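Local coordinates for tail spike protein (Acinetobacter phage vB_AbaP_AS12, PDB 6EU4) that forms the trimeric tailspike of an Acinetobacter baumannii phage, which probably recognises and degrades the bacterial capsule polysaccharide during adsorption, at the interface of chains A and B. Coordinates in Å, arbitrary orientation; residue numbers count along the deposited sequence, not the author numbering. Chains: chain A/B, Tail spike protein.

The interface of chains A and B. Residues chain A 590-592; chain B 596-598, 600.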
loop_
_atom_site.group_PDB
_atom_site.type_symbol
_atom_site.label_atom_id
_atom_site.label_comp_id
_atom_site.label_asym_id
_atom_site.label_seq_id
_atom_site.Cartn_x
_atom_site.Cartn_y
_atom_site.Cartn_z
ATOM N N PHE A 590 68.875 -20.580 12.966
ATOM C CA PHE A 590 69.106 -19.470 12.061
ATOM C C PHE A 590 70.462 -19.666 11.400
ATOM O O PHE A 590 71.404 -20.168 12.014
ATOM C CB PHE A 590 69.040 -18.130 12.799
ATOM C CG PHE A 590 67.639 -17.684 13.101
ATOM C CD1 PHE A 590 66.847 -17.137 12.107
ATOM C CD2 PHE A 590 67.091 -17.864 14.359
ATOM C CE1 PHE A 590 65.535 -16.735 12.381
ATOM C CE2 PHE A 590 65.805 -17.480 14.634
ATOM C CZ PHE A 590 65.020 -16.909 13.645
ATOM N N ARG A 591 70.541 -19.313 10.121
ATOM C CA ARG A 591 71.746 -19.579 9.345
ATOM C C ARG A 591 72.910 -18.714 9.821
ATOM O O ARG A 591 73.955 -19.228 10.245
ATOM C CB ARG A 591 71.456 -19.338 7.865
ATOM C CG ARG A 591 72.644 -19.589 6.946
ATOM C CD ARG A 591 72.241 -19.354 5.512
ATOM N NE ARG A 591 71.714 -18.009 5.290
ATOM C CZ ARG A 591 71.270 -17.579 4.110
ATOM N NH1 ARG A 591 71.289 -18.384 3.061
ATOM N NH2 ARG A 591 70.813 -16.346 3.969
ATOM N N ASN A 592 72.747 -17.397 9.753
ATOM C CA ASN A 592 73.740 -16.449 10.228
ATOM C C ASN A 592 73.059 -15.388 11.079
ATOM O O ASN A 592 71.838 -15.226 11.052
ATOM C CB ASN A 592 74.481 -15.774 9.059
ATOM C CG ASN A 592 75.508 -16.685 8.419
ATOM O OD1 ASN A 592 76.443 -17.156 9.078
ATOM N ND2 ASN A 592 75.328 -16.959 7.136
ATOM N N GLN B 596 73.550 -21.871 12.870
ATOM C CA GLN B 596 74.374 -22.826 12.147
ATOM C C GLN B 596 75.835 -22.400 12.171
ATOM O O GLN B 596 76.740 -23.248 12.264
ATOM C CB GLN B 596 73.873 -22.959 10.710
ATOM C CG GLN B 596 74.325 -24.240 10.037
ATOM C CD GLN B 596 73.650 -25.468 10.622
ATOM O OE1 GLN B 596 72.500 -25.410 11.069
ATOM N NE2 GLN B 596 74.373 -26.583 10.637
ATOM N N ASN B 597 76.080 -21.090 12.120
ATOM C CA ASN B 597 77.414 -20.516 12.072
ATOM C C ASN B 597 77.604 -19.525 13.212
ATOM O O ASN B 597 76.641 -18.979 13.758
ATOM C CB ASN B 597 77.654 -19.803 10.739
ATOM C CG ASN B 597 77.351 -20.679 9.552
ATOM O OD1 ASN B 597 76.340 -20.499 8.871
ATOM N ND2 ASN B 597 78.233 -21.618 9.281
ATOM N N ALA B 598 78.867 -19.287 13.556
ATOM C CA ALA B 598 79.190 -18.297 14.571
ATOM C C ALA B 598 78.655 -16.937 14.154
ATOM O O ALA B 598 78.490 -16.646 12.964
ATOM C CB ALA B 598 80.704 -18.219 14.794
ATOM N N THR B 600 78.332 -13.247 13.066
ATOM C CA THR B 600 79.147 -12.340 12.265
ATOM C C THR B 600 79.093 -10.966 12.924
ATOM O O THR B 600 78.045 -10.314 12.919
ATOM C CB THR B 600 78.626 -12.287 10.830
ATOM O OG1 THR B 600 78.633 -13.607 10.266
ATOM C CG2 THR B 600 79.487 -11.356 9.965
HETATM O O HOH W 1 76.772 -15.492 11.279
#
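In A:Asn592, CG stands anti to the carbonyl carbon (chi1 -76°), and in B:Asn597 CG is likewise turned back beside its own backbone N; with these torsions OD1 of A:Asn592 comes against CB of B:Asn597 across a loop-to-loop contact of the tailspike trimer, near the C-terminal end of the modelled chains. The two amide planes lie 22° apart, yet as modelled they do not pair as donor and acceptor. The carboxamide oxygen OD1 of A:Asn592 instead rests against the methylene CB of B:Asn597 at 3.4 Å. As modelled, OD1 of B:Asn597 is 3.0 Å from the backbone carbonyl O of A:Arg591, a clash of two acceptors. The O/N assignment of this amide is therefore doubtful; the reverse assignment would offer an N-H to that carbonyl and perhaps, more weakly, to OD1 of A:Asn592.

The backbone bond from B:Gln596 does not depend on the amide assignment. N of B:Gln596 donates to O of A:Phe590 at 2.9 Å, with 161° at the hydrogen and the donor almost in line with the carbonyl bond. One residue on, N of B:Asn597 reaches O of A:Arg591 at 3.4 Å, a weak and bent bond.

Beyond the amides, water 1 bridges the chains. Water 1 lies 2.8 Å from OD1 of A:Asn592, a link that may help fix the rotation of that amide. On the other chain water 1 meets the backbone O of B:Ala598 at 2.7 Å. If water 1 donates to both of these oxygens, it would accept from the hydroxyl OG1 of B:Thr600, in strand 600-601, which lies 2.8 Å from water 1.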